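Local coordinates for protein phenol hydroxylase component phL (Pseudomonas stutzeri, PDB 3U52) that probably serves as the non-catalytic beta subunit of the hydroxylase component of a multicomponent phenol hydroxylase, with the helical fold of the methane, phenol and alkene hydroxylases, at residues G82-N87 with G157-G162; G86-M91 with Y257-R262; G100-R105 with S247-F252. One frame throughout, in Å; residues are numbered along the deposited sequence.

Contact 1: G82-N87 with G157-G162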
loop_
_atom_site.group_PDB
_atom_site.type_symbol
_atom_site.label_atom_id
_atom_site.label_comp_id
_atom_site.label_asym_id
_atom_site.label_seq_id
_atom_site.Cartn_x
_atom_site.Cartn_y
_atom_site.Cartn_z
ATOM N N GLY D 82 1.799 -3.037 -13.963
ATOM C CA GLY D 82 0.956 -2.348 -12.992
ATOM C C GLY D 82 0.305 -1.092 -13.565
ATOM O O GLY D 82 -0.824 -0.791 -13.193
ATOM N N ALA D 83 0.964 -0.381 -14.476
ATOM C CA ALA D 83 0.373 0.852 -15.084
ATOM C C ALA D 83 -0.750 0.471 -16.039
ATOM O O ALA D 83 -1.819 1.102 -16.112
ATOM C CB ALA D 83 1.410 1.646 -15.788
ATOM N N TYR D 84 -0.532 -0.634 -16.723
ATOM C CA TYR D 84 -1.551 -1.171 -17.613
ATOM C C TYR D 84 -2.812 -1.587 -16.865
ATOM O O TYR D 84 -3.928 -1.155 -17.229
ATOM C CB TYR D 84 -0.942 -2.290 -18.529
ATOM C CG TYR D 84 -2.007 -3.167 -19.178
ATOM C CD1 TYR D 84 -2.713 -2.717 -20.269
ATOM C CD2 TYR D 84 -2.308 -4.422 -18.660
ATOM C CE1 TYR D 84 -3.709 -3.516 -20.877
ATOM C CE2 TYR D 84 -3.318 -5.233 -19.246
ATOM C CZ TYR D 84 -3.995 -4.756 -20.364
ATOM O OH TYR D 84 -5.003 -5.515 -20.971
ATOM N N VAL D 85 -2.693 -2.427 -15.844
ATOM C CA VAL D 85 -3.918 -2.904 -15.196
ATOM C C VAL D 85 -4.589 -1.742 -14.422
ATOM O O VAL D 85 -5.810 -1.705 -14.314
ATOM C CB VAL D 85 -3.748 -4.151 -14.256
ATOM C CG1 VAL D 85 -3.480 -5.463 -15.030
ATOM C CG2 VAL D 85 -2.698 -3.905 -13.123
ATOM N N GLY D 86 -3.789 -0.820 -13.891
ATOM C CA GLY D 86 -4.327 0.331 -13.166
ATOM C C GLY D 86 -5.182 1.155 -14.105
ATOM O O GLY D 86 -6.301 1.534 -13.766
ATOM N N ASN D 87 -4.674 1.421 -15.303
ATOM C CA ASN D 87 -5.442 2.175 -16.294
ATOM C C ASN D 87 -6.690 1.410 -16.722
ATOM O O ASN D 87 -7.801 1.963 -16.727
ATOM C CB ASN D 87 -4.547 2.497 -17.481
ATOM C CG ASN D 87 -5.192 3.421 -18.437
ATOM O OD1 ASN D 87 -6.044 3.012 -19.263
ATOM N ND2 ASN D 87 -4.826 4.707 -18.334
ATOM N N GLY D 157 -3.601 -7.582 -27.076
ATOM C CA GLY D 157 -4.358 -8.836 -27.292
ATOM C C GLY D 157 -5.348 -9.113 -26.172
ATOM O O GLY D 157 -6.465 -9.587 -26.413
ATOM N N MET D 158 -4.950 -8.826 -24.935
ATOM C CA MET D 158 -5.872 -8.955 -23.817
ATOM C C MET D 158 -7.009 -7.908 -23.873
ATOM O O MET D 158 -8.148 -8.246 -23.602
ATOM C CB MET D 158 -5.116 -8.962 -22.470
ATOM C CG MET D 158 -4.170 -10.208 -22.265
ATOM S SD MET D 158 -4.781 -11.785 -22.995
ATOM C CE MET D 158 -3.765 -11.964 -24.524
ATOM N N ASP D 159 -6.709 -6.684 -24.289
ATOM C CA ASP D 159 -7.740 -5.653 -24.552
ATOM C C ASP D 159 -8.743 -6.144 -25.605
ATOM O O ASP D 159 -9.927 -5.928 -25.465
ATOM C CB ASP D 159 -7.081 -4.413 -25.126
ATOM C CG ASP D 159 -6.184 -3.684 -24.121
ATOM O OD1 ASP D 159 -6.331 -3.915 -22.904
ATOM O OD2 ASP D 159 -5.320 -2.886 -24.564
ATOM N N ARG D 160 -8.254 -6.812 -26.659
ATOM C CA ARG D 160 -9.149 -7.290 -27.748
ATOM C C ARG D 160 -10.111 -8.336 -27.229
ATOM O O ARG D 160 -11.272 -8.336 -27.621
ATOM C CB ARG D 160 -8.386 -7.839 -28.994
ATOM C CG ARG D 160 -7.275 -6.987 -29.538
ATOM C CD ARG D 160 -7.692 -5.516 -29.775
ATOM N NE ARG D 160 -8.573 -5.342 -30.927
ATOM C CZ ARG D 160 -8.170 -5.068 -32.168
ATOM N NH1 ARG D 160 -6.875 -4.891 -32.446
ATOM N NH2 ARG D 160 -9.078 -4.959 -33.132
ATOM N N LEU D 161 -9.641 -9.222 -26.365
ATOM C CA LEU D 161 -10.507 -10.195 -25.721
ATOM C C LEU D 161 -11.554 -9.498 -24.829
ATOM O O LEU D 161 -12.711 -9.851 -24.889
ATOM C CB LEU D 161 -9.687 -11.142 -24.870
ATOM C CG LEU D 161 -10.500 -12.113 -24.036
ATOM C CD1 LEU D 161 -11.267 -13.072 -25.013
ATOM C CD2 LEU D 161 -9.623 -12.866 -23.008
ATOM N N GLY D 162 -11.125 -8.528 -24.019
ATOM C CA GLY D 162 -12.039 -7.657 -23.243
ATOM C C GLY D 162 -13.072 -6.961 -24.118
ATOM O O GLY D 162 -14.244 -6.981 -23.810
#
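Y84 brings its phenol end over to D159 and sets the edge of its ring against one oxygen of the carboxylate. The two residues belong to helices 81-105 and 147-175 of the ferritin-like, all-helical fold known from this hydroxylase family. At the nearest point the backbones stay well apart, with 10.3 Å between Y84 CA and D159 CA, and the gap is bridged by side chains arriving from opposite directions. The tyrosine can span it because its ring is swung anti to the backbone N (chi1 163°) and reaches straight out from its helix. Its hydroxyl donates to the carboxylate in a bond of 2.8 Å from Y84 OH to D159 OD1. The same oxygen lies in the plane of the ring, beside Y84 CE1 at 3.3 Å. The carboxylate is not coplanar with the ring: the planes are 37° apart, and the hydroxyl comes in from above the carboxylate, 43° out of its plane.

The contact is buried, yet the negative charge of D159 is probably offset. OD1 also forms a salt bridge with R88 NE, and OD2 accepts from W256 NE1, so both oxygens are gripped and the carboxylate has little freedom to turn. An aromatic residue of a neighbouring chain, another protein of the assembly, hydrogen-bonds to Y84 OH, and Y155 of this chain stacks on the ring; the pair therefore sits where the helical core meets a partner subunit. M158 adds a smaller touch at that end: its chain bends at chi2 and chi3 and leads away, and the atom that meets the phenol oxygen is M158 CB, 3.8 Å from Y84 OH.

Contact 2: G86-M91 with Y257-R262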
loop_
_atom_site.group_PDB
_atom_site.type_symbol
_atom_site.label_atom_id
_atom_site.label_comp_id
_atom_site.label_asym_id
_atom_site.label_seq_id
_atom_site.Cartn_x
_atom_site.Cartn_y
_atom_site.Cartn_z
ATOM N N GLY D 86 -3.789 -0.820 -13.891
ATOM C CA GLY D 86 -4.327 0.331 -13.166
ATOM C C GLY D 86 -5.182 1.155 -14.105
ATOM O O GLY D 86 -6.301 1.534 -13.766
ATOM N N ASN D 87 -4.674 1.421 -15.303
ATOM C CA ASN D 87 -5.442 2.175 -16.294
ATOM C C ASN D 87 -6.690 1.410 -16.722
ATOM O O ASN D 87 -7.801 1.963 -16.727
ATOM C CB ASN D 87 -4.547 2.497 -17.481
ATOM C CG ASN D 87 -5.192 3.421 -18.437
ATOM O OD1 ASN D 87 -6.044 3.012 -19.263
ATOM N ND2 ASN D 87 -4.826 4.707 -18.334
ATOM N N ARG D 88 -6.558 0.126 -17.030
ATOM C CA ARG D 88 -7.733 -0.638 -17.415
ATOM C C ARG D 88 -8.829 -0.757 -16.328
ATOM O O ARG D 88 -10.027 -0.806 -16.639
ATOM C CB ARG D 88 -7.310 -2.030 -17.881
ATOM C CG ARG D 88 -6.446 -1.942 -19.181
ATOM C CD ARG D 88 -7.333 -1.568 -20.377
ATOM N NE ARG D 88 -6.508 -1.409 -21.603
ATOM C CZ ARG D 88 -5.895 -0.302 -21.995
ATOM N NH1 ARG D 88 -5.990 0.810 -21.289
ATOM N NH2 ARG D 88 -5.155 -0.318 -23.112
ATOM N N ALA D 89 -8.414 -0.915 -15.074
ATOM C CA ALA D 89 -9.360 -1.011 -13.949
ATOM C C ALA D 89 -10.236 0.215 -13.875
ATOM O O ALA D 89 -11.415 0.085 -13.586
ATOM C CB ALA D 89 -8.614 -1.184 -12.627
ATOM N N LYS D 90 -9.646 1.385 -14.043
ATOM C CA LYS D 90 -10.376 2.666 -14.091
ATOM C C LYS D 90 -11.389 2.685 -15.236
ATOM O O LYS D 90 -12.552 3.077 -15.047
ATOM C CB LYS D 90 -9.372 3.785 -14.296
ATOM C CG LYS D 90 -9.933 5.209 -14.263
ATOM C CD LYS D 90 -8.801 6.221 -14.569
ATOM C CE LYS D 90 -9.252 7.696 -14.389
ATOM N NZ LYS D 90 -8.123 8.612 -13.933
ATOM N N MET D 91 -10.950 2.274 -16.434
ATOM C CA MET D 91 -11.830 2.183 -17.596
ATOM C C MET D 91 -12.985 1.235 -17.412
ATOM O O MET D 91 -14.116 1.575 -17.794
ATOM C CB MET D 91 -11.055 1.749 -18.836
ATOM C CG MET D 91 -10.159 2.803 -19.396
ATOM S SD MET D 91 -9.091 2.241 -20.721
ATOM C CE MET D 91 -10.287 1.920 -22.007
ATOM N N TYR D 257 -9.269 2.938 -28.442
ATOM C CA TYR D 257 -8.732 3.234 -29.754
ATOM C C TYR D 257 -7.873 4.453 -29.752
ATOM O O TYR D 257 -6.764 4.404 -30.287
ATOM C CB TYR D 257 -9.827 3.394 -30.795
ATOM C CG TYR D 257 -9.268 3.627 -32.171
ATOM C CD1 TYR D 257 -8.535 2.641 -32.807
ATOM C CD2 TYR D 257 -9.435 4.866 -32.811
ATOM C CE1 TYR D 257 -8.015 2.846 -34.059
ATOM C CE2 TYR D 257 -8.915 5.092 -34.074
ATOM C CZ TYR D 257 -8.206 4.059 -34.691
ATOM O OH TYR D 257 -7.660 4.212 -35.915
ATOM N N LYS D 258 -8.358 5.540 -29.143
ATOM C CA LYS D 258 -7.583 6.783 -29.052
ATOM C C LYS D 258 -6.222 6.563 -28.384
ATOM O O LYS D 258 -5.192 7.095 -28.839
ATOM C CB LYS D 258 -8.370 7.842 -28.258
ATOM C CG LYS D 258 -9.540 8.418 -29.053
ATOM C CD LYS D 258 -8.965 9.120 -30.351
ATOM C CE LYS D 258 -9.696 8.749 -31.674
ATOM N NZ LYS D 258 -10.674 9.786 -32.143
ATOM N N GLU D 259 -6.224 5.794 -27.305
ATOM C CA GLU D 259 -4.970 5.475 -26.597
ATOM C C GLU D 259 -4.039 4.600 -27.455
ATOM O O GLU D 259 -2.836 4.722 -27.384
ATOM C CB GLU D 259 -5.299 4.805 -25.248
ATOM C CG GLU D 259 -4.064 4.323 -24.467
ATOM C CD GLU D 259 -4.367 3.089 -23.611
ATOM O OE1 GLU D 259 -4.925 3.271 -22.497
ATOM O OE2 GLU D 259 -4.064 1.938 -24.067
ATOM N N SER D 260 -4.594 3.712 -28.270
ATOM C CA SER D 260 -3.784 2.736 -28.984
ATOM C C SER D 260 -3.012 3.372 -30.135
ATOM O O SER D 260 -1.951 2.921 -30.520
ATOM C CB SER D 260 -4.664 1.618 -29.518
ATOM O OG SER D 260 -5.351 2.072 -30.670
ATOM N N LEU D 261 -3.559 4.442 -30.673
ATOM C CA LEU D 261 -2.840 5.278 -31.624
ATOM C C LEU D 261 -1.496 5.766 -31.081
ATOM O O LEU D 261 -0.528 5.892 -31.832
ATOM C CB LEU D 261 -3.741 6.427 -32.041
ATOM C CG LEU D 261 -4.628 6.504 -33.296
ATOM C CD1 LEU D 261 -5.010 5.203 -33.940
ATOM C CD2 LEU D 261 -5.844 7.367 -32.998
ATOM N N ARG D 262 -1.383 5.996 -29.774
ATOM C CA ARG D 262 -0.093 6.444 -29.234
ATOM C C ARG D 262 1.023 5.445 -29.503
ATOM O O ARG D 262 2.062 5.812 -30.061
ATOM C CB ARG D 262 -0.198 6.783 -27.736
ATOM C CG ARG D 262 -1.157 7.967 -27.470
ATOM C CD ARG D 262 -1.069 8.399 -26.033
ATOM N NE ARG D 262 0.220 9.016 -25.728
ATOM C CZ ARG D 262 0.666 9.200 -24.487
ATOM N NH1 ARG D 262 -0.070 8.789 -23.458
ATOM N NH2 ARG D 262 1.843 9.769 -24.277
#
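R88 and E259 meet in a two-pronged salt bridge, guanidinium end to carboxylate end. R88 NH1 donates to E259 OE1 at 2.9 Å, and R88 NH2 donates to E259 OE2 at 2.7 Å. The second bond is almost straight, at 173°. Both oxygens are met on their syn sides and both lie close to the guanidinium plane; the two flat groups lie nearly coplanar, 21° apart, and meet end-on. R88 gets there by a bend at chi2 (-72°), which carries the guanidinium toward helix 251-274. This is the same guanidinium that holds D159, and E259 OE2 has a second salt bridge, to R77. With an alanine here in place of R88, E259 is likely to lose both of these arginine bonds, and the carboxylate of D159 the positive charge beside it.

Beside the salt bridge the contact is weaker. N87 OD1 lies at the guanidinium edge and 3.4 Å from E259 OE1, an approach of two acceptors and not a bond. F79 packs against both N87 and E259.

Within helix 251-274, S260 OG donates to Y257 O at 2.8 Å. Y257 itself lines the xenon pocket, its ring near-parallel to that of Y227. The bidentate Arg-Glu salt bridge thus ties helix 81-105 to a helix that lines the xenon pocket in the all-helical core.

Contact 3: G100-R105 with S247-F252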
loop_
_atom_site.group_PDB
_atom_site.type_symbol
_atom_site.label_atom_id
_atom_site.label_comp_id
_atom_site.label_asym_id
_atom_site.label_seq_id
_atom_site.Cartn_x
_atom_site.Cartn_y
_atom_site.Cartn_z
ATOM N N GLY D 100 -24.699 -2.046 -16.395
ATOM C CA GLY D 100 -25.734 -2.224 -15.364
ATOM C C GLY D 100 -26.929 -1.294 -15.573
ATOM O O GLY D 100 -28.052 -1.709 -15.413
ATOM N N PHE D 101 -26.658 -0.046 -15.927
ATOM C CA PHE D 101 -27.666 0.975 -16.240
ATOM C C PHE D 101 -28.550 0.579 -17.447
ATOM O O PHE D 101 -29.752 0.715 -17.396
ATOM C CB PHE D 101 -26.899 2.257 -16.512
ATOM C CG PHE D 101 -27.738 3.462 -16.775
ATOM C CD1 PHE D 101 -28.175 4.273 -15.714
ATOM C CD2 PHE D 101 -28.013 3.855 -18.076
ATOM C CE1 PHE D 101 -28.901 5.438 -15.968
ATOM C CE2 PHE D 101 -28.749 5.004 -18.335
ATOM C CZ PHE D 101 -29.178 5.801 -17.291
ATOM N N CYS D 102 -27.951 0.080 -18.531
ATOM C CA CYS D 102 -28.723 -0.326 -19.711
ATOM C C CYS D 102 -29.554 -1.575 -19.403
ATOM O O CYS D 102 -30.700 -1.677 -19.818
ATOM C CB CYS D 102 -27.811 -0.546 -20.917
ATOM S SG CYS D 102 -26.987 0.975 -21.495
ATOM N N GLU D 103 -28.966 -2.498 -18.645
ATOM C CA GLU D 103 -29.619 -3.714 -18.226
ATOM C C GLU D 103 -30.801 -3.411 -17.276
ATOM O O GLU D 103 -31.901 -3.885 -17.531
ATOM C CB GLU D 103 -28.595 -4.693 -17.612
ATOM C CG GLU D 103 -29.147 -5.859 -16.781
ATOM C CD GLU D 103 -29.730 -6.979 -17.620
ATOM O OE1 GLU D 103 -29.217 -8.124 -17.547
ATOM O OE2 GLU D 103 -30.711 -6.719 -18.355
ATOM N N LYS D 104 -30.576 -2.606 -16.230
ATOM C CA LYS D 104 -31.644 -2.234 -15.273
ATOM C C LYS D 104 -32.788 -1.434 -15.906
ATOM O O LYS D 104 -33.922 -1.536 -15.448
ATOM C CB LYS D 104 -31.096 -1.452 -14.053
ATOM C CG LYS D 104 -30.291 -2.306 -13.099
ATOM C CD LYS D 104 -29.728 -1.527 -11.884
ATOM C CE LYS D 104 -28.660 -2.382 -11.129
ATOM N NZ LYS D 104 -28.824 -2.343 -9.619
ATOM N N ARG D 105 -32.486 -0.640 -16.932
ATOM C CA ARG D 105 -33.467 0.214 -17.584
ATOM C C ARG D 105 -34.048 -0.350 -18.894
ATOM O O ARG D 105 -34.864 0.312 -19.555
ATOM C CB ARG D 105 -32.846 1.576 -17.837
ATOM C CG ARG D 105 -32.699 2.325 -16.558
ATOM C CD ARG D 105 -32.065 3.650 -16.748
ATOM N NE ARG D 105 -32.266 4.360 -15.506
ATOM C CZ ARG D 105 -33.041 5.426 -15.351
ATOM N NH1 ARG D 105 -33.678 5.997 -16.368
ATOM N NH2 ARG D 105 -33.135 5.932 -14.154
ATOM N N SER D 247 -24.355 3.569 -27.771
ATOM C CA SER D 247 -23.175 4.441 -27.663
ATOM C C SER D 247 -22.505 4.423 -26.288
ATOM O O SER D 247 -21.304 4.594 -26.172
ATOM C CB SER D 247 -23.541 5.891 -27.934
ATOM O OG SER D 247 -23.674 6.155 -29.301
ATOM N N MET D 248 -23.298 4.292 -25.240
ATOM C CA MET D 248 -22.720 4.310 -23.925
ATOM C C MET D 248 -22.026 2.988 -23.676
ATOM O O MET D 248 -21.090 2.918 -22.864
ATOM C CB MET D 248 -23.766 4.647 -22.843
ATOM C CG MET D 248 -24.882 3.626 -22.639
ATOM S SD MET D 248 -26.067 4.205 -21.332
ATOM C CE MET D 248 -27.077 5.381 -22.209
ATOM N N LEU D 249 -22.447 1.947 -24.394
ATOM C CA LEU D 249 -21.786 0.628 -24.279
ATOM C C LEU D 249 -20.486 0.501 -25.062
ATOM O O LEU D 249 -19.673 -0.356 -24.783
ATOM C CB LEU D 249 -22.769 -0.492 -24.615
ATOM C CG LEU D 249 -24.091 -0.420 -23.838
ATOM C CD1 LEU D 249 -25.011 -1.563 -24.271
ATOM C CD2 LEU D 249 -23.824 -0.497 -22.310
ATOM N N THR D 250 -20.259 1.382 -26.022
ATOM C CA THR D 250 -19.081 1.269 -26.873
ATOM C C THR D 250 -18.104 2.388 -26.580
ATOM O O THR D 250 -17.171 2.628 -27.351
ATOM C CB THR D 250 -19.501 1.302 -28.365
ATOM O OG1 THR D 250 -20.283 2.472 -28.574
ATOM C CG2 THR D 250 -20.383 0.054 -28.718
ATOM N N GLU D 251 -18.302 3.103 -25.468
ATOM C CA GLU D 251 -17.396 4.203 -25.182
ATOM C C GLU D 251 -16.031 3.614 -24.794
ATOM O O GLU D 251 -15.004 4.191 -25.066
ATOM C CB GLU D 251 -17.965 5.139 -24.077
ATOM C CG GLU D 251 -17.170 6.475 -23.844
ATOM C CD GLU D 251 -17.208 7.514 -24.998
ATOM O OE1 GLU D 251 -18.036 7.429 -25.940
ATOM O OE2 GLU D 251 -16.395 8.457 -24.943
ATOM N N PHE D 252 -16.030 2.461 -24.147
ATOM C CA PHE D 252 -14.781 1.799 -23.836
ATOM C C PHE D 252 -13.905 1.696 -25.122
ATOM O O PHE D 252 -12.720 2.031 -25.115
ATOM C CB PHE D 252 -15.058 0.420 -23.211
ATOM C CG PHE D 252 -13.810 -0.305 -22.783
ATOM C CD1 PHE D 252 -13.368 -0.226 -21.442
ATOM C CD2 PHE D 252 -13.071 -1.071 -23.706
ATOM C CE1 PHE D 252 -12.191 -0.910 -21.015
ATOM C CE2 PHE D 252 -11.885 -1.756 -23.311
ATOM C CZ PHE D 252 -11.431 -1.657 -21.962
#
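C102 and M248 make the tight centre of this contact, sulfur against sulfur. C102 SG lies 3.4 Å from M248 SD, a close van der Waals approach. The cysteine is also wedged from a second quarter, since L249 CD2 comes within 3.6 Å of C102 SG. M248 extends from its backbone with CG placed between N and the carbonyl carbon (chi1 66°), then turns at chi3. Its sulfur thereby passes alongside the F101 ring, M248 SD to F101 CD2 at 3.8 Å. The sulfur sits 4.9 Å from the ring centroid, 66° off its normal, in an oblique Met-aromatic contact, and the two side chains cross at about a right angle. No hydrogen bond spans the segments; sulfur and hydrocarbon do all the joining. M173 and I170 of helix 147-175 close over C102 and L249 respectively. Even M248, in this tight part, is partly exposed.

The other side of helix 81-105 is looser. E103 and K104 are exposed and make no contact with 247-252. R105 goes elsewhere: its CD lies 3.6 Å above one face of the F101 ring, and its NH2 forms a salt bridge with D235 of the second copy of this protein. F101 likewise packs on E251 of that copy, and E251 here on F101 there. A Met-aromatic contact thus packs the C-terminal part of helix 81-105 against the break between helices 246-249 and 251-274, beside the interface of the two like subunits.

In the fold
Read from the N terminus, helix 81-105 supplies the first half of all three contacts in order, 82-87, 86-91 and 100-105. The chain then runs on to helix 147-175, where contact 1 closes the shortest loop. Contact 3 is closed next, at 247-252, and its span crosses that of contact 1. Contact 2 closes last, at 257-262, with contact 3 wholly within its span. Contacts 1 and 2 share G86 and N87 and touch through D159 and R88; contacts 2 and 3 touch where M91 CE packs on F252 CE1. Together they tie helix 81-105 to helices 147-175, 246-249 and 251-274.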